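Local coordinates for protein ORF 37 (PDB 3FHD) that cleaves DNA with both endonuclease and exonuclease activity, processing branched or non-linear viral replication intermediates so that unit-length linear genomes can be produced and packaged, at residues Ala66-Arg69 / Asp70-Gln74; Asp488-Pro491 / Tyr492-Trp495; Leu57-Ser60 / Lys61-His65; Pro79-Pro82 / Ala83-Ala87; Val125-Ala128 / Cys129-Asn133. All coordinates share one frame; numbering follows the deposited sequence.

In the fold
All five contacts are local, each within a helix or at the turn by a helix end, and they cluster in one helical region away from the magnesium site. Contacts 3 and 4 are buried; contacts 1, 2 and 5 are partly buried. Contacts 3 and 1 lie on successive helices, 59-64 and 66-72, and contact 4 opens the next, 83-100. Contact 5 ends helix 122-130, whereas contact 2 follows helix 468-489 and brings the C-terminal part of the chain against contacts 1, 3 and 4. Contact 3 adds a serine cap and a CH-pi contact, contact 4 joins a cis-proline loop to its helix by backbone bonds and methionine and leucine packing, contact 2 relies on aromatic rings round a turn, and contacts 1 and 5 pair a valine with a cysteine.

Contact 1 (Ala66-Arg69 / Asp70-Gln74); sequences AKVR and DWCAQ
Ala66 opens the helix by giving its carbonyl to Asp70 N (2.9 Å from Ala66 O). Its small methyl and the carboxylate of Asp70 suit the solvent-facing side of this first turn. Lys67, also exposed, accepts through its backbone O from Trp71 N. Val68 turns to the buried side. With CG1 anti to the backbone N (chi1 177°), that methyl approaches Cys72 SG at 4.0 Å and Trp71 CE3 at 4.2 Å, while Val68 O accepts from Cys72 N at 2.8 Å and also lies at the edge of the indole, near its plane. This is the i to i+4 ladder of an alpha-helix, amphipathic in character: Val68, Trp71 and Cys72 are apolar or weakly polar and buried, and the indole continues inward to Pro79 and helix 122-130. Arg69 extends from CG to NE, taking its guanidinium back to the carbonyl of Lys64 and into a cation-pi contact with Tyr492. Arg69 O is reached by Ala73 N at 3.0 Å, but the bond is weak and bent, 126° at the hydrogen. Past this last turn, Gln74 NE2 folds back to Trp71 O (3.1 Å), meeting it on a lone pair in the carbonyl plane.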
loop_
_atom_site.group_PDB
_atom_site.type_symbol
_atom_site.label_atom_id
_atom_site.label_comp_id
_atom_site.label_asym_id
_atom_site.label_seq_id
_atom_site.Cartn_x
_atom_site.Cartn_y
_atom_site.Cartn_z
ATOM N N ALA A 66 -31.649 0.233 2.402
ATOM C CA ALA A 66 -32.964 -0.196 1.917
ATOM C C ALA A 66 -33.154 -0.062 0.395
ATOM O O ALA A 66 -33.749 -0.935 -0.239
ATOM C CB ALA A 66 -34.089 0.547 2.676
ATOM N N LYS A 67 -32.630 1.010 -0.187
ATOM C CA LYS A 67 -32.789 1.275 -1.611
ATOM C C LYS A 67 -31.994 0.318 -2.522
ATOM O O LYS A 67 -32.481 -0.036 -3.589
ATOM C CB LYS A 67 -32.502 2.750 -1.921
ATOM C CG LYS A 67 -33.435 3.752 -1.205
ATOM C CD LYS A 67 -33.393 5.114 -1.911
ATOM C CE LYS A 67 -34.401 6.125 -1.372
ATOM N NZ LYS A 67 -33.762 7.251 -0.604
ATOM N N VAL A 68 -30.804 -0.125 -2.098
ATOM C CA VAL A 68 -30.032 -1.169 -2.824
ATOM C C VAL A 68 -30.703 -2.544 -2.663
ATOM O O VAL A 68 -30.782 -3.321 -3.626
ATOM C CB VAL A 68 -28.536 -1.235 -2.371
ATOM C CG1 VAL A 68 -27.778 -2.368 -3.094
ATOM C CG2 VAL A 68 -27.822 0.090 -2.633
ATOM N N ARG A 69 -31.183 -2.825 -1.442
ATOM C CA ARG A 69 -31.900 -4.070 -1.110
ATOM C C ARG A 69 -33.148 -4.236 -1.965
ATOM O O ARG A 69 -33.406 -5.318 -2.516
ATOM C CB ARG A 69 -32.315 -4.071 0.367
ATOM C CG ARG A 69 -31.185 -4.307 1.369
ATOM C CD ARG A 69 -31.759 -4.273 2.787
ATOM N NE ARG A 69 -30.755 -4.519 3.822
ATOM C CZ ARG A 69 -30.429 -5.721 4.288
ATOM N NH1 ARG A 69 -30.981 -6.828 3.789
ATOM N NH2 ARG A 69 -29.525 -5.812 5.253
ATOM N N ASP A 70 -33.930 -3.150 -2.047
ATOM C CA ASP A 70 -35.146 -3.083 -2.850
ATOM C C ASP A 70 -34.904 -3.303 -4.344
ATOM O O ASP A 70 -35.641 -4.045 -4.988
ATOM C CB ASP A 70 -35.839 -1.727 -2.645
ATOM C CG ASP A 70 -36.474 -1.580 -1.256
ATOM O OD1 ASP A 70 -36.520 -2.563 -0.474
ATOM O OD2 ASP A 70 -36.935 -0.457 -0.942
ATOM N N TRP A 71 -33.897 -2.619 -4.886
ATOM C CA TRP A 71 -33.442 -2.776 -6.272
ATOM C C TRP A 71 -32.986 -4.210 -6.528
ATOM O O TRP A 71 -33.351 -4.807 -7.547
ATOM C CB TRP A 71 -32.291 -1.783 -6.531
ATOM C CG TRP A 71 -31.547 -1.911 -7.843
ATOM C CD1 TRP A 71 -32.056 -1.746 -9.103
ATOM C CD2 TRP A 71 -30.144 -2.191 -8.011
ATOM N NE1 TRP A 71 -31.060 -1.931 -10.041
ATOM C CE2 TRP A 71 -29.883 -2.206 -9.398
ATOM C CE3 TRP A 71 -29.097 -2.460 -7.123
ATOM C CZ2 TRP A 71 -28.613 -2.469 -9.922
ATOM C CZ3 TRP A 71 -27.838 -2.712 -7.638
ATOM C CH2 TRP A 71 -27.610 -2.712 -9.041
ATOM N N CYS A 72 -32.204 -4.755 -5.592
ATOM C CA CYS A 72 -31.645 -6.103 -5.704
ATOM C C CYS A 72 -32.700 -7.196 -5.611
ATOM O O CYS A 72 -32.477 -8.311 -6.090
ATOM C CB CYS A 72 -30.540 -6.347 -4.656
ATOM S SG CYS A 72 -29.015 -5.572 -5.097
ATOM N N ALA A 73 -33.841 -6.873 -4.999
ATOM C CA ALA A 73 -34.944 -7.824 -4.871
ATOM C C ALA A 73 -35.548 -8.197 -6.226
ATOM O O ALA A 73 -36.152 -9.245 -6.348
ATOM C CB ALA A 73 -36.028 -7.264 -3.949
ATOM N N GLN A 74 -35.388 -7.347 -7.239
ATOM C CA GLN A 74 -35.986 -7.595 -8.564
ATOM C C GLN A 74 -35.357 -8.787 -9.293
ATOM O O GLN A 74 -34.140 -8.965 -9.260
ATOM C CB GLN A 74 -35.841 -6.364 -9.442
ATOM C CG GLN A 74 -36.619 -5.178 -8.960
ATOM C CD GLN A 74 -36.327 -3.964 -9.794
ATOM O OE1 GLN A 74 -37.092 -3.623 -10.687
ATOM N NE2 GLN A 74 -35.202 -3.322 -9.534
#

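Contact 2 (Asp488-Pro491 / Tyr492-Trp495)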
loop_
_atom_site.group_PDB
_atom_site.type_symbol
_atom_site.label_atom_id
_atom_site.label_comp_id
_atom_site.label_asym_id
_atom_site.label_seq_id
_atom_site.Cartn_x
_atom_site.Cartn_y
_atom_site.Cartn_z
ATOM N N ASP A 488 -21.679 -14.386 1.065
ATOM C CA ASP A 488 -22.144 -14.716 2.434
ATOM C C ASP A 488 -22.555 -13.479 3.221
ATOM O O ASP A 488 -23.456 -13.549 4.051
ATOM C CB ASP A 488 -21.101 -15.530 3.211
ATOM N N THR A 489 -21.935 -12.340 2.910
ATOM C CA THR A 489 -22.188 -11.080 3.617
ATOM C C THR A 489 -23.427 -10.367 3.078
ATOM O O THR A 489 -24.133 -9.682 3.822
ATOM C CB THR A 489 -20.943 -10.129 3.591
ATOM O OG1 THR A 489 -19.840 -10.802 4.217
ATOM C CG2 THR A 489 -21.182 -8.848 4.374
ATOM N N PHE A 490 -23.686 -10.526 1.793
ATOM C CA PHE A 490 -24.796 -9.837 1.157
ATOM C C PHE A 490 -25.508 -10.921 0.343
ATOM O O PHE A 490 -25.496 -10.889 -0.893
ATOM C CB PHE A 490 -24.302 -8.680 0.253
ATOM C CG PHE A 490 -23.244 -7.800 0.894
ATOM C CD1 PHE A 490 -23.600 -6.743 1.732
ATOM C CD2 PHE A 490 -21.878 -8.027 0.640
ATOM C CE1 PHE A 490 -22.593 -5.898 2.336
ATOM C CE2 PHE A 490 -20.881 -7.212 1.240
ATOM C CZ PHE A 490 -21.270 -6.138 2.102
ATOM N N PRO A 491 -26.119 -11.893 1.042
ATOM C CA PRO A 491 -26.669 -13.068 0.360
ATOM C C PRO A 491 -27.907 -12.760 -0.496
ATOM O O PRO A 491 -28.335 -13.612 -1.295
ATOM C CB PRO A 491 -27.030 -14.022 1.519
ATOM C CG PRO A 491 -27.244 -13.120 2.706
ATOM C CD PRO A 491 -26.331 -11.934 2.505
ATOM N N TYR A 492 -28.476 -11.569 -0.307
ATOM C CA TYR A 492 -29.680 -11.124 -1.024
ATOM C C TYR A 492 -29.337 -10.507 -2.376
ATOM O O TYR A 492 -30.243 -10.081 -3.099
ATOM C CB TYR A 492 -30.473 -10.102 -0.193
ATOM C CG TYR A 492 -29.620 -8.956 0.305
ATOM C CD1 TYR A 492 -28.997 -9.037 1.550
ATOM C CD2 TYR A 492 -29.385 -7.825 -0.485
ATOM C CE1 TYR A 492 -28.195 -8.035 2.012
ATOM C CE2 TYR A 492 -28.569 -6.790 -0.021
ATOM C CZ TYR A 492 -27.984 -6.913 1.230
ATOM O OH TYR A 492 -27.197 -5.933 1.724
ATOM N N ILE A 493 -28.040 -10.421 -2.699
ATOM C CA ILE A 493 -27.577 -9.860 -3.976
ATOM C C ILE A 493 -27.280 -10.958 -4.999
ATOM O O ILE A 493 -26.435 -11.839 -4.764
ATOM C CB ILE A 493 -26.301 -8.924 -3.804
ATOM C CG1 ILE A 493 -26.613 -7.697 -2.942
ATOM C CG2 ILE A 493 -25.776 -8.449 -5.186
ATOM C CD1 ILE A 493 -25.418 -6.696 -2.776
ATOM N N LYS A 494 -27.946 -10.895 -6.153
ATOM C CA LYS A 494 -27.715 -11.881 -7.200
ATOM C C LYS A 494 -26.462 -11.590 -8.019
ATOM O O LYS A 494 -26.551 -11.323 -9.216
ATOM C CB LYS A 494 -28.947 -12.023 -8.102
ATOM C CG LYS A 494 -30.181 -12.543 -7.376
ATOM C CD LYS A 494 -31.352 -12.803 -8.338
ATOM C CE LYS A 494 -32.176 -11.536 -8.621
ATOM N NZ LYS A 494 -32.827 -10.966 -7.390
ATOM N N TRP A 495 -25.300 -11.657 -7.358
ATOM C CA TRP A 495 -24.007 -11.323 -7.959
ATOM C C TRP A 495 -23.816 -12.075 -9.277
ATOM O O TRP A 495 -24.065 -13.298 -9.338
ATOM C CB TRP A 495 -22.853 -11.716 -7.025
ATOM C CG TRP A 495 -22.842 -11.041 -5.697
ATOM C CD1 TRP A 495 -23.267 -11.554 -4.503
ATOM C CD2 TRP A 495 -22.346 -9.732 -5.418
ATOM N NE1 TRP A 495 -23.058 -10.648 -3.488
ATOM C CE2 TRP A 495 -22.505 -9.512 -4.022
ATOM C CE3 TRP A 495 -21.770 -8.720 -6.214
ATOM C CZ2 TRP A 495 -22.128 -8.319 -3.402
ATOM C CZ3 TRP A 495 -21.387 -7.513 -5.590
ATOM C CH2 TRP A 495 -21.566 -7.329 -4.200
#
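Tyr492 holds its CG in the crowded position between its own backbone N and carbonyl carbon (chi1 52°), which folds the phenol back over Phe490, two residues earlier. Phe490 has CG beside its backbone N (chi1 -46°), and its ring leads off the other way. As a result the tyrosine ring carries Phe490 C over one face, off centre, while Tyr492 OH meets the phenylalanine ring at its edge, 3.7 Å from Phe490 CD1. Pro491 CD lies 4.1 Å from Tyr492 CD1, its rigid ring suiting the second position of the type I turn that runs from Phe490 to Ile493. That turn is closed by Ile493 N to Phe490 O at 3.2 Å. Ile493 CD1 reaches Phe490 CB at 3.8 Å, and Phe490 CD2 touches Trp495 CZ2 at 4.1 Å. Ile493 CG2 sits over the centre of one face of the indole. Phe490 also packs on helix 59-64. Where the chain leaves helix 468-489, then, a backbone hydrogen bond closes the turn, apolar side chains pack about it, and the tyrosine hydroxyl, bonded to the carbonyl of Leu63, ties it to the N-terminal helices.

Contact 3 (Leu57-Ser60 / Lys61-His65); sequences LSFS and KFLKH
This is the capped first turn of a short helix, 59-64, a largely buried element packed against helix 83-100 with the chain's C-terminal part close by. Ser58 occupies the N-cap. Its OG accepts from Lys61 N at 3.1 Å, with a nearly straight N-H...O angle of 166°, and stands 3.3 Å from Lys61 CG. A serine suits this place because its short hydroxyl can turn back to a backbone amide at the start of the helix. The Lys61 chain, bent at chi2 and chi4, curls round so that NZ donates to a water at 2.9 Å which also bonds to Ser58 OG; the cap oxygen is therefore gripped by an amide and a water. Backbone bonds from Phe62 to Ser58 and from Leu63 to Phe59 continue the N-capped alpha-helix. On its apolar side Leu63 CD1 lies over one face of the Phe59 ring, 4.0 Å from the centroid and 14° off the normal, a CH-pi contact. Phe59 has CG anti to its backbone N (chi1 -167°), which swings the ring along the helix to meet this methyl. Phe59 CD1 also comes within 4.0 Å of Phe62 CD2. Leu84 packs on Phe62 and Leu63, while Arg85 makes a cation-pi contact with Phe59. The buried hydroxyl of Ser60 bonds to Asp162.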
loop_
_atom_site.group_PDB
_atom_site.type_symbol
_atom_site.label_atom_id
_atom_site.label_comp_id
_atom_site.label_asym_id
_atom_site.label_seq_id
_atom_site.Cartn_x
_atom_site.Cartn_y
_atom_site.Cartn_z
ATOM N N LEU A 57 -20.250 5.766 5.434
ATOM C CA LEU A 57 -20.303 6.012 3.987
ATOM C C LEU A 57 -19.558 4.903 3.215
ATOM O O LEU A 57 -19.130 5.109 2.094
ATOM C CB LEU A 57 -19.733 7.396 3.678
ATOM C CG LEU A 57 -20.482 8.595 4.331
ATOM C CD1 LEU A 57 -19.952 9.912 3.777
ATOM C CD2 LEU A 57 -21.972 8.508 4.121
ATOM N N SER A 58 -19.407 3.742 3.848
ATOM C CA SER A 58 -18.671 2.587 3.298
ATOM C C SER A 58 -19.452 1.837 2.194
ATOM O O SER A 58 -20.669 1.922 2.124
ATOM C CB SER A 58 -18.369 1.622 4.459
ATOM O OG SER A 58 -19.573 1.030 4.915
ATOM N N PHE A 59 -18.757 1.058 1.383
ATOM C CA PHE A 59 -19.393 0.176 0.394
ATOM C C PHE A 59 -20.373 -0.800 1.101
ATOM O O PHE A 59 -21.443 -1.068 0.588
ATOM C CB PHE A 59 -18.291 -0.613 -0.321
ATOM C CG PHE A 59 -18.742 -1.367 -1.606
ATOM C CD1 PHE A 59 -19.580 -0.786 -2.540
ATOM C CD2 PHE A 59 -18.216 -2.624 -1.894
ATOM C CE1 PHE A 59 -19.978 -1.484 -3.718
ATOM C CE2 PHE A 59 -18.600 -3.325 -3.107
ATOM C CZ PHE A 59 -19.448 -2.728 -4.009
ATOM N N SER A 60 -19.992 -1.329 2.261
ATOM C CA SER A 60 -20.841 -2.288 2.997
ATOM C C SER A 60 -22.183 -1.661 3.382
ATOM O O SER A 60 -23.243 -2.265 3.144
ATOM C CB SER A 60 -20.095 -2.865 4.216
ATOM O OG SER A 60 -18.886 -3.529 3.810
ATOM N N LYS A 61 -22.150 -0.450 3.953
ATOM C CA LYS A 61 -23.376 0.229 4.342
ATOM C C LYS A 61 -24.199 0.646 3.112
ATOM O O LYS A 61 -25.425 0.636 3.143
ATOM C CB LYS A 61 -23.074 1.440 5.229
ATOM C CG LYS A 61 -22.433 1.106 6.597
ATOM C CD LYS A 61 -23.323 0.253 7.479
ATOM C CE LYS A 61 -22.890 0.328 8.973
ATOM N NZ LYS A 61 -21.405 0.114 9.190
ATOM N N PHE A 62 -23.523 1.048 2.038
ATOM C CA PHE A 62 -24.179 1.242 0.743
ATOM C C PHE A 62 -25.014 -0.017 0.321
ATOM O O PHE A 62 -26.206 0.081 0.025
ATOM C CB PHE A 62 -23.112 1.635 -0.295
ATOM C CG PHE A 62 -23.615 1.701 -1.709
ATOM C CD1 PHE A 62 -24.383 2.782 -2.140
ATOM C CD2 PHE A 62 -23.296 0.704 -2.604
ATOM C CE1 PHE A 62 -24.831 2.843 -3.465
ATOM C CE2 PHE A 62 -23.744 0.745 -3.935
ATOM C CZ PHE A 62 -24.510 1.818 -4.362
ATOM N N LEU A 63 -24.398 -1.199 0.317
ATOM C CA LEU A 63 -25.052 -2.404 -0.179
ATOM C C LEU A 63 -26.162 -2.912 0.757
ATOM O O LEU A 63 -27.042 -3.701 0.344
ATOM C CB LEU A 63 -24.009 -3.510 -0.414
ATOM C CG LEU A 63 -22.963 -3.239 -1.487
ATOM C CD1 LEU A 63 -21.989 -4.433 -1.562
ATOM C CD2 LEU A 63 -23.639 -2.957 -2.821
ATOM N N LYS A 64 -26.128 -2.439 2.002
ATOM C CA LYS A 64 -27.078 -2.839 3.049
ATOM C C LYS A 64 -28.255 -1.875 3.099
ATOM O O LYS A 64 -29.255 -2.164 3.754
ATOM C CB LYS A 64 -26.393 -2.884 4.429
ATOM C CG LYS A 64 -25.396 -4.051 4.609
ATOM C CD LYS A 64 -26.063 -5.222 5.270
ATOM C CE LYS A 64 -25.314 -6.544 5.085
ATOM N NZ LYS A 64 -25.582 -7.431 6.272
ATOM N N HIS A 65 -28.137 -0.738 2.410
ATOM C CA HIS A 65 -29.193 0.309 2.444
ATOM C C HIS A 65 -30.515 -0.236 1.884
ATOM O O HIS A 65 -30.502 -1.071 0.983
ATOM C CB HIS A 65 -28.725 1.541 1.645
ATOM C CG HIS A 65 -29.573 2.763 1.846
ATOM N ND1 HIS A 65 -30.824 2.903 1.280
ATOM C CD2 HIS A 65 -29.348 3.909 2.537
ATOM C CE1 HIS A 65 -31.342 4.071 1.626
ATOM N NE2 HIS A 65 -30.469 4.699 2.395
HETATM O O HOH W 1 -19.100 0.481 7.393
#

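Contact 4 (Pro79-Pro82 / Ala83-Ala87)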
loop_
_atom_site.group_PDB
_atom_site.type_symbol
_atom_site.label_atom_id
_atom_site.label_comp_id
_atom_site.label_asym_id
_atom_site.label_seq_id
_atom_site.Cartn_x
_atom_site.Cartn_y
_atom_site.Cartn_z
ATOM N N PRO A 79 -26.298 -7.766 -10.194
ATOM C CA PRO A 79 -25.174 -6.818 -10.171
ATOM C C PRO A 79 -23.794 -7.447 -10.417
ATOM O O PRO A 79 -23.483 -8.544 -9.925
ATOM C CB PRO A 79 -25.257 -6.207 -8.767
ATOM C CG PRO A 79 -26.646 -6.390 -8.369
ATOM C CD PRO A 79 -27.033 -7.738 -8.922
ATOM N N SER A 80 -22.987 -6.730 -11.190
ATOM C CA SER A 80 -21.678 -7.174 -11.635
ATOM C C SER A 80 -20.578 -6.260 -11.044
ATOM O O SER A 80 -20.834 -5.082 -10.779
ATOM C CB SER A 80 -21.655 -7.078 -13.163
ATOM O OG SER A 80 -20.388 -7.375 -13.690
ATOM N N MET A 81 -19.375 -6.806 -10.845
ATOM C CA MET A 81 -18.177 -6.007 -10.581
ATOM C C MET A 81 -17.299 -5.935 -11.844
ATOM O O MET A 81 -17.168 -6.948 -12.561
ATOM C CB MET A 81 -17.390 -6.575 -9.403
ATOM C CG MET A 81 -18.176 -6.595 -8.083
ATOM S SD MET A 81 -18.400 -4.976 -7.265
ATOM C CE MET A 81 -16.781 -4.793 -6.504
ATOM N N PRO A 82 -16.691 -4.765 -12.120
ATOM C CA PRO A 82 -16.588 -3.602 -11.226
ATOM C C PRO A 82 -17.761 -2.595 -11.240
ATOM O O PRO A 82 -17.666 -1.570 -10.559
ATOM C CB PRO A 82 -15.331 -2.931 -11.739
ATOM C CG PRO A 82 -15.421 -3.153 -13.249
ATOM C CD PRO A 82 -16.017 -4.513 -13.414
ATOM N N ALA A 83 -18.833 -2.857 -12.001
ATOM C CA ALA A 83 -19.893 -1.866 -12.212
ATOM C C ALA A 83 -20.527 -1.360 -10.910
ATOM O O ALA A 83 -20.793 -0.170 -10.764
ATOM C CB ALA A 83 -20.995 -2.399 -13.208
ATOM N N LEU A 84 -20.789 -2.264 -9.974
ATOM C CA LEU A 84 -21.439 -1.840 -8.720
ATOM C C LEU A 84 -20.475 -0.984 -7.837
ATOM O O LEU A 84 -20.899 -0.056 -7.140
ATOM C CB LEU A 84 -21.984 -3.075 -7.984
ATOM C CG LEU A 84 -22.762 -2.870 -6.689
ATOM C CD1 LEU A 84 -23.891 -1.831 -6.864
ATOM C CD2 LEU A 84 -23.295 -4.220 -6.169
ATOM N N ARG A 85 -19.184 -1.291 -7.905
ATOM C CA ARG A 85 -18.143 -0.480 -7.237
ATOM C C ARG A 85 -18.076 0.952 -7.836
ATOM O O ARG A 85 -17.933 1.921 -7.078
ATOM C CB ARG A 85 -16.774 -1.184 -7.360
ATOM C CG ARG A 85 -15.648 -0.509 -6.574
ATOM C CD ARG A 85 -15.884 -0.532 -5.082
ATOM N NE ARG A 85 -14.943 0.370 -4.389
ATOM C CZ ARG A 85 -14.737 0.399 -3.075
ATOM N NH1 ARG A 85 -15.338 -0.480 -2.296
ATOM N NH2 ARG A 85 -13.877 1.282 -2.562
ATOM N N MET A 86 -18.182 1.053 -9.169
ATOM C CA MET A 86 -18.252 2.355 -9.879
ATOM C C MET A 86 -19.483 3.143 -9.426
ATOM O O MET A 86 -19.372 4.324 -9.108
ATOM C CB MET A 86 -18.274 2.169 -11.412
ATOM C CG MET A 86 -16.915 1.798 -12.016
ATOM S SD MET A 86 -15.553 2.939 -11.650
ATOM C CE MET A 86 -14.369 1.732 -11.240
ATOM N N ALA A 87 -20.635 2.465 -9.336
ATOM C CA ALA A 87 -21.895 3.067 -8.820
ATOM C C ALA A 87 -21.702 3.630 -7.401
ATOM O O ALA A 87 -22.087 4.779 -7.115
ATOM C CB ALA A 87 -23.019 2.021 -8.814
#
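Met81 and Arg85 meet through aliphatic carbon: the methionine methyl CE lies 3.7 Å from Arg85 CB. Starting with CG anti to the carbonyl carbon (chi1 -61°) and then bending at chi2 and chi3, the Met81 chain folds back alongside the first helical turn, placing its sulphur 4.1 Å from Leu84 CB. An unbranched, flexible thioether suits this curved path over the helix surface. A second apolar contact joins Pro79 CB to Leu84 CD2 at 3.8 Å; beyond it Leu84 reaches Trp495. Backbone hydrogen bonds form the other group. Leu84 N donates to Ser80 O at 2.9 Å, and Met86 N to Pro82 O at 3.0 Å. Together they lead the loop 79-82 into helix 83-100. The cis peptide bond before Pro82 redirects the chain at this entry. Proline suits a place just ahead of a helix because its ring restricts phi and its lack of an N-H costs no helical bond there. Ala83, small and buried, lets helix 122-130 come close, and Tyr126 touches it. The polar end of Arg85 leaves the contact: its guanidinium bonds to the carbonyls of Leu160 and Asp162 and to the side chain of Gln231, so a buried charge is met by three oxygen acceptors, while its CB stays against the methionine.

Contact 5 (Val125-Ala128 / Cys129-Asn133); sequences VYAA and CSQMN
The Tyr126 ring meets Ser130 CB obliquely, with CE2 at 4.1 Å, one helical turn further on. CG stands anti to the backbone N (chi1 179°), and the ring runs along the helix to end at the amide of Ser80, where the hydroxyl bonds; the indole of Trp71 meets the same ring with planes about 50° apart. The side amide of Gln131 lies beside the backbone of Ala127, its NE2 3.5 Å from Ala127 O at an angle too poor for a hydrogen bond. On the buried side Val125 CG1 faces Cys129 SG at 4.1 Å, and the compact thiol lets helix 83-100 approach, where Met86 packs on it. Backbone bonds carry the helix to its end: Cys129 N to Val125 O at 2.9 Å and Ser130 N to Tyr126 O at 2.7 Å. Then Gln131 N donates to Ala128 O at 3.1 Å, an i to i+3 bond. Ala127 and Ala128 keep the partly exposed side slim. Asn133, an N-cap, starts the next helix. The i+3 bond of Gln131 belongs to a turn where the chain leaves the helix, and polar Ser130 and Gln131 suit the exposed helix end and the turn after it, while valine and cysteine stay inside.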
loop_
_atom_site.group_PDB
_atom_site.type_symbol
_atom_site.label_atom_id
_atom_site.label_comp_id
_atom_site.label_asym_id
_atom_site.label_seq_id
_atom_site.Cartn_x
_atom_site.Cartn_y
_atom_site.Cartn_z
ATOM N N VAL A 125 -27.980 4.823 -12.093
ATOM C CA VAL A 125 -26.549 4.966 -11.869
ATOM C C VAL A 125 -25.855 3.650 -12.212
ATOM O O VAL A 125 -24.892 3.639 -12.997
ATOM C CB VAL A 125 -26.239 5.399 -10.424
ATOM C CG1 VAL A 125 -24.752 5.346 -10.141
ATOM C CG2 VAL A 125 -26.774 6.823 -10.218
ATOM N N TYR A 126 -26.398 2.538 -11.695
ATOM C CA TYR A 126 -25.834 1.224 -11.998
ATOM C C TYR A 126 -25.785 0.925 -13.508
ATOM O O TYR A 126 -24.762 0.456 -14.008
ATOM C CB TYR A 126 -26.539 0.075 -11.240
ATOM C CG TYR A 126 -25.914 -1.230 -11.639
ATOM C CD1 TYR A 126 -24.747 -1.691 -11.001
ATOM C CD2 TYR A 126 -26.410 -1.945 -12.718
ATOM C CE1 TYR A 126 -24.137 -2.841 -11.408
ATOM C CE2 TYR A 126 -25.814 -3.118 -13.144
ATOM C CZ TYR A 126 -24.672 -3.548 -12.482
ATOM O OH TYR A 126 -24.068 -4.695 -12.897
ATOM N N ALA A 127 -26.894 1.147 -14.212
ATOM C CA ALA A 127 -26.967 0.897 -15.647
ATOM C C ALA A 127 -25.886 1.704 -16.409
ATOM O O ALA A 127 -25.156 1.155 -17.225
ATOM C CB ALA A 127 -28.348 1.185 -16.171
ATOM N N ALA A 128 -25.778 2.986 -16.102
ATOM C CA ALA A 128 -24.785 3.867 -16.743
ATOM C C ALA A 128 -23.349 3.426 -16.419
ATOM O O ALA A 128 -22.460 3.442 -17.298
ATOM C CB ALA A 128 -25.010 5.322 -16.319
ATOM N N CYS A 129 -23.117 3.061 -15.159
ATOM C CA CYS A 129 -21.823 2.483 -14.755
ATOM C C CYS A 129 -21.538 1.164 -15.461
ATOM O O CYS A 129 -20.405 0.909 -15.854
ATOM C CB CYS A 129 -21.735 2.325 -13.239
ATOM S SG CYS A 129 -21.609 3.929 -12.441
ATOM N N SER A 130 -22.576 0.339 -15.657
ATOM C CA SER A 130 -22.407 -0.906 -16.390
ATOM C C SER A 130 -21.945 -0.688 -17.834
ATOM O O SER A 130 -21.386 -1.610 -18.462
ATOM C CB SER A 130 -23.711 -1.708 -16.388
ATOM O OG SER A 130 -23.434 -3.035 -16.800
ATOM N N GLN A 131 -22.196 0.514 -18.360
ATOM C CA GLN A 131 -21.920 0.852 -19.766
ATOM C C GLN A 131 -20.571 1.579 -19.951
ATOM O O GLN A 131 -20.202 1.954 -21.076
ATOM C CB GLN A 131 -23.083 1.692 -20.332
ATOM C CG GLN A 131 -24.385 0.915 -20.521
ATOM C CD GLN A 131 -25.617 1.818 -20.661
ATOM O OE1 GLN A 131 -25.521 2.960 -21.117
ATOM N NE2 GLN A 131 -26.785 1.296 -20.273
ATOM N N MET A 132 -19.832 1.775 -18.856
ATOM C CA MET A 132 -18.506 2.418 -18.928
ATOM C C MET A 132 -17.482 1.524 -19.621
ATOM O O MET A 132 -17.559 0.323 -19.520
ATOM C CB MET A 132 -17.964 2.757 -17.532
ATOM C CG MET A 132 -18.801 3.715 -16.730
ATOM S SD MET A 132 -18.133 3.909 -15.044
ATOM C CE MET A 132 -16.687 4.911 -15.420
ATOM N N ASN A 133 -16.530 2.124 -20.329
ATOM C CA ASN A 133 -15.388 1.377 -20.843
ATOM C C ASN A 133 -14.229 1.394 -19.813
ATOM O O ASN A 133 -14.330 2.081 -18.783
ATOM C CB ASN A 133 -14.970 1.886 -22.226
ATOM C CG ASN A 133 -14.576 3.357 -22.237
ATOM O OD1 ASN A 133 -13.725 3.795 -21.478
ATOM N ND2 ASN A 133 -15.146 4.110 -23.161
#